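Local coordinates for protein probable endoglucanase (Gluconacetobacter xylinus, PDB 1WZZ) that hydrolyses carboxymethyl-cellulose by cutting beta-1,4-glucosidic bonds within the chain, and is required for cellulose biosynthesis in its bacterium, at residues 75-80 with 88-93; 291-296 with 304-309; 202-207 with 252-257; 81-86 with 139-144; 57-60 with 66-69. All coordinates share one frame; numbering follows the deposited sequence.

Interaction 1 of 5, residues 75-80 with 88-93; sequences RTNLQH and WRFLKG. With SO4 (sulfate ion), chain B.
Leu78 and Phe90 make a small, mainly apolar contact where helix 64-77 runs out into a loop and faces strand 89-91, toward the periphery of an (alpha/alpha)6 barrel. The CD2 methyl of Leu78 does the touching, 4.0 Å from CB of Phe90, and the two side chains cross at about a right angle. The same methyl lies 4.1 Å from Arg89 O, against the strand backbone. In Phe90, CG lies anti to the backbone N (chi1 171°), which carries the ring away from the leucine and along toward Asn77. There CE2 of Phe90 meets Asn77 OD1 at 4.0 Å, with amide and ring planes 77° apart. The other end of that amide is held by its own helix, since Asn77 ND2 donates to Trp73 O, and the Trp73 ring meets Phe90 edge-to-face. Strand 89-91 is itself paired with strand 45-47, the Phe90 backbone bonding to Ser46. Beside the contact, the guanidinium of Arg89 lies with one face over Trp88 CZ2, and its side chain is about 7 Å from that of Glu49, the probable proton donor. Farther along, Lys92 bends at its last torsion and its NZ gives a weak bond of 3.5 Å to O4 of a sulfate that probably came with the crystallisation solution and that Ser34 and Arg36 also bind. No hydrogen bond joins the two segments directly, which implies that helix and strand are matched here by shape and dispersion, while directional bonds to Trp73 and Ser46 fix each partner separately.

Interaction 2 of 5, residues 291-296 with 304-309; sequences YLAVAE and GELPTL
Glu296 and Glu305 grip one water between them: it donates to Glu296 OE1 at 2.5 Å and to the backbone oxygen Glu305 O at 2.6 Å. Both acceptors are therefore served by a single molecule, and the bridge ties helix 289-297 to the loop that leads on to helix 315-331. The carboxylate reaches this point because CG of Glu296 stands anti to its carbonyl carbon (chi1 -71°) and the chain is extended beyond it. Its second oxygen has apolar company. Glu296 OE2 lies 3.2 Å from Leu306 CD2, a tight approach, and 3.5 Å from Pro307 CD. Glu296 and Leu306 run antiparallel alongside one another, so that the charged end of one lies beside the branched end of the other.

One turn back along the helix, Ala293 fills the space facing the same two loop residues. Its CB is 3.9 Å from Pro307 CD, and its CA is 4.0 Å from Leu306 CD2; the short side chain lets the loop come close, with the CA atoms of Ala293 and Leu306 5.7 Å apart. Leu292 adds a looser touch, its CD2 meeting Pro307 CG at 4.2 Å. Farther out, Leu306 also rests on Arg328 of helix 315-331, and Pro307 O accepts from Tyr325 OH of that helix, so this loop is packed between two helices. No direct hydrogen bond crosses the contact; the polar link is through water. One oxygen of the carboxylate holds the bridging water, while carbon atoms of Leu306 and Pro307 crowd the other, which would probably restrict its rotation.

Interaction 3 of 5, residues 202-207 with 252-257; sequences AGRFGQ and APNVLA
Arg204 leaves its backbone with CG anti to the carbonyl carbon (chi1 -69°) and then bends at chi3 (-60°), a path that swings its guanidinium over Val255 at the start of helix 253-266. Val255 answers with CG2, the methyl beside its backbone N, which sits 3.8 Å above one face of the guanidinium, offset toward the rim. Its nearest atom there is Arg204 NH1, at 3.9 Å. Asn254 comes in obliquely, its amide plane 78° from that of the guanidinium, and its ND2 stops 3.6 Å from Arg204 NH1. Both of those nitrogens are donors, and water settles the matter. Water 2 accepts from Arg204 NH1 and from Asn254 ND2 at 2.8 Å each, while water 3 accepts from the same pair through weak bonds. The two waters lie at the edge of the guanidinium, in its plane, whereas the valine methyl covers a face.

Protein oxygens take a further share: Arg204 NH2 forms a salt bridge with Asp258 and also bonds to Arg209 O, and NH1, besides holding the waters, bonds to Ser201 O. A leucine in place of Arg204 would probably leave the Asp258 carboxylate without its charged mate, strand the carbonyls of Ser201 and Arg209 without these donors, and uncover the Val255 methyl. Gly203, at the centre of an inverse gamma turn, kinks the chain just ahead of the arginine as it comes off helix 188-202. One side chain thus spans from the loop between helix 188-202 and strand 215-218 to helix 253-266, passing Pro211 on the way, while the adjoining Phe205 packs on Ile226 of strand 224-226.

Interaction 4 of 5, residues 81-86 with 139-144; sequences TNDKLF and LNLMTM
The loop 81-86 passes alongside residues 141 and 142 without pairing to them, its nearest CA pair, Asp83 and Leu141, being 9.0 Å apart, so side chains bridge the gap. Leu85 and Met142, a selenomethionine, reach toward each other tip to tip, CD1 of Leu85 lying 3.5 Å from CE of Met142. That methyl arrives there because the selenomethionine chain bends at chi2 and chi3. Leu141 crosses both loop residues obliquely, its CD1 being 4.0 Å from Leu85 CD1 and 3.7 Å from Asp83 CB. In Asp83, CG sits between the backbone N and the carbonyl carbon (chi1 58°), which turns the carboxylate back on its own loop. There OD2 of Asp83 accepts from Leu85 N at 2.9 Å, on the anti side and 17° out of the carboxylate plane, forming an Asx turn. The same oxygen is also bonded by His80 ND1. A valine in place of Asp83 would probably leave Leu85 N and His80 ND1 without their shared acceptor and free the turn to shift. The Asx turn shapes the loop, and apolar tips meet Leu141 and Met142, while Lys84 N adds a polar tie to Asp137 OD2 on helix 125-142.

Interaction 5 of 5, residues 57-60 with 66-69; sequences FAAS and SFQS
Phe67 begins its contact at CB, 4.1 Å from CB of Ala58. Beyond CB, the ring carbon CG is placed anti to the backbone N (chi1 -175°), so the side chain runs on past Ala58 toward Ala59. Ring atom CD1 then comes to 3.9 Å from Ala59 CB and 4.0 Å from Ala59 N, and CE1 follows at 4.0 Å from Ala59 CB. The alanine methyl approaches the ring obliquely. Behind the side chain, the backbone N of Phe67 also lies 3.9 Å from CB of Ala58. These two alanines lie on helix 48-61 and the phenylalanine on helix 64-77, consecutive helices of the (alpha/alpha)6 barrel joined by a very short link. Small residues on one helix let the other come near, the CA atoms of Ala58 and Phe67 being only 5.4 Å apart, and the ring settles beside them. Past these atoms the phenylalanine enters a wider apolar layer: it rests on Ala114, Leu115 and Ala118 of helix 105-122, and its ring meets that of Tyr127 with planes at about 50°. Ala59 touches Ala118 as well. Ser66, one residue earlier, sets its CB 4.3 Å from Ala58 CB on the side where Trp23 of helix 18-30 packs against both, while its OG turns to Asp63 OD2 in the link between the helices.

In the fold
Along the chain, interaction 5 closes first; interactions 1 and 4 then interlock, their segments alternating, followed by interaction 3 and, toward the C-terminus, interaction 2. Helix 64-77 serves both interactions 5 and 1, whose centres are 18 Å apart. Interactions 1 and 4, with centres 16 Å apart, touch directly: a probable hydrogen bond of 2.9 Å runs from His80 N to Leu85 O, so the region after helix 64-77 is one continuous structure, with side chains about 7 to 11 Å from those of the probable catalytic residues Glu49 and Asp106. Interactions 2 and 3 lie far off, interaction 2 being centred 34 Å from interaction 4. All five belong to one (alpha/alpha)6 barrel, with 1 and 4 joined and the others spaced around it.

Interaction 1 of 5, residues 75-80 with 88-93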
# COMPACT_ATOMS: atom_id res chain seq x y z
N ARG A 75 14.48 -3.47 10.87
CA ARG A 75 15.83 -3.62 10.33
C ARG A 75 16.49 -4.87 10.87
O ARG A 75 17.08 -5.64 10.10
CB ARG A 75 16.72 -2.41 10.67
CG ARG A 75 18.09 -2.48 9.95
CD ARG A 75 19.11 -1.48 10.47
NE ARG A 75 18.50 -0.37 11.20
CZ ARG A 75 18.28 -0.37 12.51
NH1 ARG A 75 17.71 0.68 13.09
NH2 ARG A 75 18.64 -1.41 13.25
N THR A 76 16.36 -5.09 12.17
CA THR A 76 16.98 -6.26 12.78
C THR A 76 16.33 -7.60 12.46
O THR A 76 17.01 -8.61 12.27
CB THR A 76 17.09 -6.12 14.35
OG1 THR A 76 15.80 -6.08 14.95
CG2 THR A 76 17.79 -4.86 14.71
N ASN A 77 15.00 -7.62 12.31
CA ASN A 77 14.29 -8.86 12.08
C ASN A 77 13.84 -9.19 10.66
O ASN A 77 13.65 -10.35 10.34
CB ASN A 77 13.05 -8.91 12.97
CG ASN A 77 13.39 -8.98 14.43
OD1 ASN A 77 13.72 -10.06 14.95
ND2 ASN A 77 13.36 -7.83 15.11
N LEU A 78 13.64 -8.17 9.83
CA LEU A 78 13.18 -8.41 8.47
C LEU A 78 14.10 -7.96 7.33
O LEU A 78 14.08 -8.56 6.24
CB LEU A 78 11.80 -7.75 8.22
CG LEU A 78 10.64 -8.22 9.11
CD1 LEU A 78 9.37 -7.38 8.78
CD2 LEU A 78 10.38 -9.72 8.90
N GLN A 79 14.93 -6.94 7.55
CA GLN A 79 15.74 -6.48 6.43
C GLN A 79 16.77 -7.51 6.00
O GLN A 79 17.42 -8.16 6.82
CB GLN A 79 16.44 -5.17 6.74
CG GLN A 79 16.89 -4.45 5.44
CD GLN A 79 17.32 -3.03 5.67
OE1 GLN A 79 18.03 -2.72 6.65
NE2 GLN A 79 16.94 -2.14 4.76
N HIS A 80 16.92 -7.64 4.69
CA HIS A 80 17.90 -8.55 4.10
C HIS A 80 19.30 -8.03 4.37
O HIS A 80 19.51 -6.90 4.81
CB HIS A 80 17.65 -8.62 2.60
CG HIS A 80 16.37 -9.31 2.23
ND1 HIS A 80 15.78 -9.14 0.99
CD2 HIS A 80 15.60 -10.18 2.91
CE1 HIS A 80 14.69 -9.90 0.93
NE2 HIS A 80 14.56 -10.54 2.08
N TRP A 88 9.03 -10.67 3.93
CA TRP A 88 7.65 -10.25 4.10
C TRP A 88 6.94 -10.60 5.38
O TRP A 88 6.05 -9.87 5.81
CB TRP A 88 6.82 -10.72 2.90
CG TRP A 88 6.38 -12.15 2.98
CD1 TRP A 88 7.16 -13.27 2.81
CD2 TRP A 88 5.06 -12.61 3.29
NE1 TRP A 88 6.39 -14.41 3.01
CE2 TRP A 88 5.10 -14.03 3.31
CE3 TRP A 88 3.86 -11.97 3.56
CZ2 TRP A 88 3.97 -14.81 3.59
CZ3 TRP A 88 2.72 -12.75 3.85
CH2 TRP A 88 2.80 -14.15 3.86
N ARG A 89 7.37 -11.68 6.01
CA ARG A 89 6.69 -12.15 7.21
C ARG A 89 7.57 -12.68 8.34
O ARG A 89 8.60 -13.30 8.10
CB ARG A 89 5.70 -13.24 6.78
CG ARG A 89 4.85 -13.79 7.92
CD ARG A 89 3.68 -14.59 7.38
NE ARG A 89 4.09 -15.87 6.81
CZ ARG A 89 3.24 -16.77 6.33
NH1 ARG A 89 1.93 -16.53 6.35
NH2 ARG A 89 3.68 -17.92 5.83
N PHE A 90 7.11 -12.43 9.57
CA PHE A 90 7.78 -12.88 10.79
C PHE A 90 6.77 -13.72 11.56
O PHE A 90 5.62 -13.31 11.74
CB PHE A 90 8.21 -11.65 11.63
CG PHE A 90 8.72 -11.98 13.00
CD1 PHE A 90 7.84 -12.10 14.08
CD2 PHE A 90 10.09 -12.16 13.23
CE1 PHE A 90 8.32 -12.39 15.37
CE2 PHE A 90 10.58 -12.45 14.51
CZ PHE A 90 9.69 -12.56 15.58
N LEU A 91 7.18 -14.91 11.98
CA LEU A 91 6.31 -15.81 12.72
C LEU A 91 6.93 -16.03 14.10
O LEU A 91 7.95 -16.73 14.25
CB LEU A 91 6.15 -17.13 11.96
CG LEU A 91 5.67 -17.00 10.51
CD1 LEU A 91 5.84 -18.33 9.77
CD2 LEU A 91 4.22 -16.54 10.48
N LYS A 92 6.35 -15.41 15.11
CA LYS A 92 6.89 -15.53 16.44
C LYS A 92 6.77 -16.97 16.92
O LYS A 92 5.74 -17.60 16.74
CB LYS A 92 6.14 -14.63 17.41
CG LYS A 92 6.81 -14.58 18.77
CD LYS A 92 6.16 -13.59 19.71
CE LYS A 92 6.86 -13.64 21.06
NZ LYS A 92 8.32 -13.35 20.90
N GLY A 93 7.85 -17.49 17.50
CA GLY A 93 7.80 -18.85 18.02
C GLY A 93 8.27 -19.91 17.04
O GLY A 93 8.75 -20.97 17.45
S SO4 B . 6.81 -9.49 21.06
O1 SO4 B . 6.92 -8.64 19.85
O2 SO4 B . 5.98 -10.67 20.77
O3 SO4 B . 6.18 -8.73 22.15
O4 SO4 B . 8.17 -9.90 21.45

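Interaction 2 of 5, residues 291-296 with 304-309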
# COMPACT_ATOMS: atom_id res chain seq x y z
N TYR A 291 -12.76 0.97 3.91
CA TYR A 291 -13.14 1.20 2.51
C TYR A 291 -13.96 2.47 2.43
O TYR A 291 -13.87 3.18 1.44
CB TYR A 291 -14.03 0.07 1.97
CG TYR A 291 -13.31 -1.14 1.44
CD1 TYR A 291 -12.24 -1.71 2.14
CD2 TYR A 291 -13.81 -1.80 0.31
CE1 TYR A 291 -11.69 -2.96 1.72
CE2 TYR A 291 -13.29 -3.02 -0.10
CZ TYR A 291 -12.24 -3.60 0.60
OH TYR A 291 -11.79 -4.85 0.19
N LEU A 292 -14.79 2.73 3.46
CA LEU A 292 -15.58 3.95 3.48
C LEU A 292 -14.67 5.16 3.52
O LEU A 292 -14.93 6.15 2.83
CB LEU A 292 -16.52 3.95 4.69
CG LEU A 292 -17.36 5.21 4.87
CD1 LEU A 292 -18.21 5.51 3.61
CD2 LEU A 292 -18.25 4.96 6.07
N ALA A 293 -13.59 5.08 4.30
CA ALA A 293 -12.65 6.20 4.37
C ALA A 293 -12.07 6.45 2.97
O ALA A 293 -12.00 7.58 2.50
CB ALA A 293 -11.53 5.87 5.36
N VAL A 294 -11.67 5.38 2.28
CA VAL A 294 -11.14 5.55 0.93
C VAL A 294 -12.16 6.18 -0.00
O VAL A 294 -11.86 7.11 -0.75
CB VAL A 294 -10.67 4.19 0.35
CG1 VAL A 294 -10.29 4.36 -1.14
CG2 VAL A 294 -9.46 3.70 1.14
N ALA A 295 -13.39 5.66 0.05
CA ALA A 295 -14.46 6.17 -0.80
C ALA A 295 -14.74 7.65 -0.56
O ALA A 295 -14.96 8.41 -1.50
CB ALA A 295 -15.74 5.34 -0.58
N GLU A 296 -14.70 8.06 0.70
CA GLU A 296 -14.96 9.46 1.03
C GLU A 296 -13.92 10.39 0.40
O GLU A 296 -14.23 11.54 0.11
CB GLU A 296 -15.04 9.63 2.56
CG GLU A 296 -16.33 9.00 3.12
CD GLU A 296 -16.41 8.93 4.63
OE1 GLU A 296 -17.53 8.72 5.15
OE2 GLU A 296 -15.38 9.04 5.31
N GLY A 304 -17.51 13.96 4.76
CA GLY A 304 -16.07 13.88 4.86
C GLY A 304 -15.67 13.46 6.26
O GLY A 304 -14.48 13.28 6.54
N GLU A 305 -16.66 13.30 7.14
CA GLU A 305 -16.41 12.89 8.53
C GLU A 305 -15.89 11.46 8.53
O GLU A 305 -16.65 10.51 8.56
CB GLU A 305 -17.72 12.97 9.31
CG GLU A 305 -17.59 12.43 10.72
CD GLU A 305 -16.30 12.89 11.37
OE1 GLU A 305 -16.10 14.11 11.48
OE2 GLU A 305 -15.49 12.02 11.77
N LEU A 306 -14.57 11.31 8.48
CA LEU A 306 -13.99 9.97 8.40
C LEU A 306 -14.26 9.05 9.56
O LEU A 306 -14.49 9.50 10.69
CB LEU A 306 -12.47 10.08 8.23
CG LEU A 306 -11.89 10.75 6.98
CD1 LEU A 306 -10.35 10.79 7.10
CD2 LEU A 306 -12.31 9.97 5.74
N PRO A 307 -14.23 7.73 9.31
CA PRO A 307 -14.44 6.76 10.39
C PRO A 307 -13.24 6.97 11.34
O PRO A 307 -12.21 7.51 10.91
CB PRO A 307 -14.32 5.41 9.69
CG PRO A 307 -14.72 5.71 8.26
CD PRO A 307 -14.15 7.07 7.99
N THR A 308 -13.39 6.57 12.60
CA THR A 308 -12.29 6.67 13.58
C THR A 308 -11.90 5.28 14.06
O THR A 308 -12.69 4.31 14.03
CB THR A 308 -12.68 7.58 14.79
OG1 THR A 308 -13.88 7.09 15.39
CG2 THR A 308 -12.88 9.03 14.31
N LEU A 309 -10.66 5.15 14.52
CA LEU A 309 -10.14 3.85 14.91
C LEU A 309 -10.72 3.21 16.16
O LEU A 309 -10.59 2.00 16.35
CB LEU A 309 -8.59 3.93 15.00
CG LEU A 309 -7.86 3.59 13.69
CD1 LEU A 309 -8.19 4.60 12.62
CD2 LEU A 309 -6.35 3.53 13.93
O HOH W 1 -17.56 8.29 7.66

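Interaction 3 of 5, residues 202-207 with 252-257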
# COMPACT_ATOMS: atom_id res chain seq x y z
N ALA A 202 -5.68 1.60 -18.05
CA ALA A 202 -6.05 0.49 -18.91
C ALA A 202 -6.35 -0.86 -18.27
O ALA A 202 -7.06 -1.69 -18.87
CB ALA A 202 -4.96 0.32 -19.97
N GLY A 203 -5.85 -1.08 -17.06
CA GLY A 203 -6.02 -2.36 -16.40
C GLY A 203 -7.20 -2.46 -15.48
O GLY A 203 -7.08 -2.89 -14.34
N ARG A 204 -8.37 -2.11 -15.99
CA ARG A 204 -9.60 -2.15 -15.19
C ARG A 204 -10.64 -2.98 -15.93
O ARG A 204 -10.64 -3.04 -17.17
CB ARG A 204 -10.08 -0.72 -14.92
CG ARG A 204 -9.11 0.01 -13.94
CD ARG A 204 -9.45 1.49 -13.73
NE ARG A 204 -9.40 2.24 -14.99
CZ ARG A 204 -10.42 2.96 -15.48
NH1 ARG A 204 -10.28 3.60 -16.64
NH2 ARG A 204 -11.56 3.04 -14.80
N PHE A 205 -11.52 -3.62 -15.16
CA PHE A 205 -12.44 -4.57 -15.75
C PHE A 205 -13.83 -4.54 -15.19
O PHE A 205 -14.09 -3.96 -14.13
CB PHE A 205 -11.89 -5.98 -15.53
CG PHE A 205 -10.47 -6.18 -15.98
CD1 PHE A 205 -9.40 -5.78 -15.18
CD2 PHE A 205 -10.20 -6.72 -17.23
CE1 PHE A 205 -8.09 -5.92 -15.62
CE2 PHE A 205 -8.89 -6.88 -17.69
CZ PHE A 205 -7.83 -6.48 -16.89
N GLY A 206 -14.72 -5.23 -15.90
CA GLY A 206 -16.10 -5.33 -15.44
C GLY A 206 -16.93 -4.08 -15.66
O GLY A 206 -16.43 -3.05 -16.10
N GLN A 207 -18.21 -4.19 -15.31
CA GLN A 207 -19.15 -3.09 -15.46
C GLN A 207 -18.79 -1.81 -14.74
O GLN A 207 -19.16 -0.73 -15.17
CB GLN A 207 -20.55 -3.56 -15.03
CG GLN A 207 -20.69 -3.88 -13.55
CD GLN A 207 -21.93 -4.72 -13.29
OE1 GLN A 207 -21.89 -5.96 -13.38
NE2 GLN A 207 -23.04 -4.06 -13.00
N ALA A 252 -6.43 10.21 -12.62
CA ALA A 252 -6.96 10.82 -13.84
C ALA A 252 -8.45 11.04 -13.73
O ALA A 252 -9.16 10.24 -13.16
CB ALA A 252 -6.68 9.93 -15.03
N PRO A 253 -8.94 12.14 -14.31
CA PRO A 253 -10.38 12.43 -14.24
C PRO A 253 -11.29 11.28 -14.64
O PRO A 253 -12.30 11.02 -13.98
CB PRO A 253 -10.53 13.62 -15.17
CG PRO A 253 -9.22 14.34 -15.02
CD PRO A 253 -8.21 13.21 -15.01
N ASN A 254 -10.95 10.58 -15.72
CA ASN A 254 -11.84 9.50 -16.14
C ASN A 254 -11.84 8.36 -15.15
O ASN A 254 -12.87 7.70 -14.97
CB ASN A 254 -11.50 8.99 -17.55
CG ASN A 254 -10.19 8.21 -17.62
OD1 ASN A 254 -9.13 8.76 -17.35
ND2 ASN A 254 -10.27 6.93 -17.99
N VAL A 255 -10.70 8.14 -14.48
CA VAL A 255 -10.62 7.08 -13.49
C VAL A 255 -11.36 7.50 -12.22
O VAL A 255 -12.12 6.71 -11.65
CB VAL A 255 -9.13 6.73 -13.18
CG1 VAL A 255 -9.07 5.63 -12.12
CG2 VAL A 255 -8.45 6.26 -14.47
N LEU A 256 -11.16 8.73 -11.78
CA LEU A 256 -11.90 9.23 -10.61
C LEU A 256 -13.41 9.12 -10.92
O LEU A 256 -14.20 8.72 -10.06
CB LEU A 256 -11.54 10.69 -10.34
CG LEU A 256 -12.40 11.41 -9.30
CD1 LEU A 256 -12.38 10.68 -7.96
CD2 LEU A 256 -11.91 12.84 -9.18
N ALA A 257 -13.81 9.50 -12.13
CA ALA A 257 -15.24 9.45 -12.47
C ALA A 257 -15.80 8.05 -12.30
O ALA A 257 -16.91 7.87 -11.79
CB ALA A 257 -15.48 9.95 -13.91
O HOH W 2 -12.38 5.04 -17.84
O HOH W 3 -9.20 4.58 -19.35

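Interaction 4 of 5, residues 81-86 with 139-144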
# COMPACT_ATOMS: atom_id res chain seq x y z
N THR A 81 20.28 -8.89 4.10
CA THR A 81 21.67 -8.52 4.29
C THR A 81 22.34 -8.23 2.94
O THR A 81 23.17 -7.34 2.84
CB THR A 81 22.42 -9.66 5.05
OG1 THR A 81 22.28 -10.89 4.34
CG2 THR A 81 21.81 -9.86 6.41
N ASN A 82 21.95 -8.97 1.89
CA ASN A 82 22.56 -8.75 0.59
C ASN A 82 21.86 -7.69 -0.28
O ASN A 82 22.36 -7.29 -1.32
CB ASN A 82 22.69 -10.06 -0.16
CG ASN A 82 23.86 -10.05 -1.13
OD1 ASN A 82 25.01 -9.75 -0.75
ND2 ASN A 82 23.58 -10.36 -2.39
N ASP A 83 20.66 -7.29 0.14
CA ASP A 83 19.96 -6.17 -0.48
C ASP A 83 19.24 -5.50 0.67
O ASP A 83 19.24 -6.01 1.80
CB ASP A 83 19.02 -6.57 -1.64
CG ASP A 83 17.94 -7.54 -1.24
OD1 ASP A 83 17.92 -8.65 -1.82
OD2 ASP A 83 17.12 -7.22 -0.36
N LYS A 84 18.61 -4.36 0.40
CA LYS A 84 17.95 -3.58 1.43
C LYS A 84 16.45 -3.82 1.52
O LYS A 84 15.77 -3.12 2.27
CB LYS A 84 18.25 -2.10 1.22
CG LYS A 84 19.74 -1.73 1.43
CD LYS A 84 20.10 -1.81 2.92
CE LYS A 84 21.57 -1.45 3.19
NZ LYS A 84 22.49 -2.53 2.76
N LEU A 85 15.94 -4.79 0.77
CA LEU A 85 14.51 -5.11 0.85
C LEU A 85 14.25 -5.92 2.10
O LEU A 85 15.19 -6.29 2.85
CB LEU A 85 14.05 -5.87 -0.40
CG LEU A 85 14.47 -5.16 -1.69
CD1 LEU A 85 13.93 -5.91 -2.94
CD2 LEU A 85 13.94 -3.70 -1.63
N PHE A 86 12.98 -6.19 2.36
CA PHE A 86 12.57 -6.89 3.57
C PHE A 86 11.86 -8.21 3.37
O PHE A 86 11.00 -8.33 2.49
CB PHE A 86 11.63 -5.98 4.39
CG PHE A 86 12.23 -4.65 4.75
CD1 PHE A 86 12.30 -3.61 3.80
CD2 PHE A 86 12.82 -4.47 6.01
CE1 PHE A 86 12.97 -2.40 4.11
CE2 PHE A 86 13.48 -3.26 6.32
CZ PHE A 86 13.56 -2.24 5.37
N LEU A 139 14.21 -0.19 -7.13
CA LEU A 139 14.33 0.16 -8.53
C LEU A 139 15.12 -0.88 -9.32
O LEU A 139 14.69 -1.35 -10.39
CB LEU A 139 14.99 1.53 -8.65
CG LEU A 139 15.01 2.10 -10.08
CD1 LEU A 139 13.55 2.31 -10.62
CD2 LEU A 139 15.77 3.44 -10.03
N ASN A 140 16.27 -1.26 -8.80
CA ASN A 140 17.06 -2.24 -9.54
C ASN A 140 16.49 -3.64 -9.59
O ASN A 140 16.53 -4.29 -10.63
CB ASN A 140 18.46 -2.39 -8.93
CG ASN A 140 19.32 -1.16 -9.11
OD1 ASN A 140 19.07 -0.30 -9.96
ND2 ASN A 140 20.39 -1.10 -8.32
N LEU A 141 15.99 -4.11 -8.44
CA LEU A 141 15.54 -5.49 -8.33
C LEU A 141 14.09 -5.77 -8.61
O LEU A 141 13.71 -6.92 -8.82
CB LEU A 141 15.83 -6.00 -6.91
CG LEU A 141 17.26 -5.73 -6.42
CD1 LEU A 141 17.38 -6.35 -5.00
CD2 LEU A 141 18.27 -6.35 -7.40
N MSE A 142 13.27 -4.72 -8.60
CA MSE A 142 11.84 -4.96 -8.76
C MSE A 142 11.18 -4.25 -9.92
O MSE A 142 9.95 -4.23 -10.00
CB MSE A 142 11.11 -4.58 -7.47
CG MSE A 142 11.59 -5.34 -6.23
SE MSE A 142 11.20 -7.28 -6.47
CE MSE A 142 12.70 -8.02 -5.48
N THR A 143 11.96 -3.64 -10.81
CA THR A 143 11.31 -2.99 -11.96
C THR A 143 11.93 -3.61 -13.19
O THR A 143 13.16 -3.80 -13.25
CB THR A 143 11.46 -1.42 -12.00
OG1 THR A 143 12.82 -1.03 -12.22
CG2 THR A 143 10.99 -0.82 -10.69
N MSE A 144 11.07 -3.95 -14.15
CA MSE A 144 11.52 -4.59 -15.37
C MSE A 144 10.47 -4.44 -16.48
O MSE A 144 9.41 -3.87 -16.28
CB MSE A 144 11.71 -6.06 -15.13
CG MSE A 144 10.41 -6.78 -15.00
SE MSE A 144 10.70 -8.68 -14.96
CE MSE A 144 11.70 -8.93 -16.58

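Interaction 5 of 5, residues 57-60 with 66-69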
# COMPACT_ATOMS: atom_id res chain seq x y z
N PHE A 57 2.79 5.95 10.05
CA PHE A 57 1.85 6.61 10.95
C PHE A 57 2.62 7.34 12.08
O PHE A 57 2.28 8.47 12.41
CB PHE A 57 0.90 5.59 11.57
CG PHE A 57 0.10 4.80 10.57
CD1 PHE A 57 -0.06 5.28 9.25
CD2 PHE A 57 -0.50 3.60 10.94
CE1 PHE A 57 -0.82 4.56 8.33
CE2 PHE A 57 -1.27 2.87 10.00
CZ PHE A 57 -1.43 3.36 8.70
N ALA A 58 3.61 6.68 12.67
CA ALA A 58 4.39 7.33 13.73
C ALA A 58 5.12 8.57 13.21
O ALA A 58 5.15 9.62 13.87
CB ALA A 58 5.38 6.34 14.37
N ALA A 59 5.72 8.47 12.03
CA ALA A 59 6.41 9.63 11.47
C ALA A 59 5.42 10.75 11.24
O ALA A 59 5.66 11.91 11.58
CB ALA A 59 7.11 9.24 10.15
N SER A 60 4.26 10.40 10.67
CA SER A 60 3.24 11.41 10.39
C SER A 60 2.68 12.08 11.65
O SER A 60 2.28 13.26 11.61
CB SER A 60 2.11 10.78 9.58
OG SER A 60 2.59 10.28 8.33
N SER A 66 8.32 5.87 19.07
CA SER A 66 7.72 4.68 18.48
C SER A 66 8.35 4.37 17.11
O SER A 66 8.54 3.20 16.77
CB SER A 66 6.20 4.86 18.31
OG SER A 66 5.57 4.98 19.58
N PHE A 67 8.62 5.41 16.34
CA PHE A 67 9.24 5.22 15.02
C PHE A 67 10.58 4.48 15.17
O PHE A 67 10.85 3.51 14.46
CB PHE A 67 9.49 6.55 14.33
CG PHE A 67 10.01 6.39 12.94
CD1 PHE A 67 9.13 6.33 11.86
CD2 PHE A 67 11.37 6.19 12.72
CE1 PHE A 67 9.61 6.09 10.58
CE2 PHE A 67 11.87 5.94 11.45
CZ PHE A 67 10.99 5.89 10.37
N GLN A 68 11.39 4.95 16.11
CA GLN A 68 12.69 4.33 16.37
C GLN A 68 12.58 2.86 16.73
O GLN A 68 13.33 2.02 16.22
CB GLN A 68 13.39 5.10 17.49
CG GLN A 68 13.87 6.47 17.05
CD GLN A 68 14.39 7.32 18.21
OE1 GLN A 68 15.11 8.31 17.99
NE2 GLN A 68 14.01 6.97 19.43
N SER A 69 11.64 2.55 17.61
CA SER A 69 11.41 1.20 18.04
C SER A 69 10.98 0.30 16.88
O SER A 69 11.50 -0.80 16.72
CB SER A 69 10.34 1.16 19.14
OG SER A 69 10.15 -0.16 19.64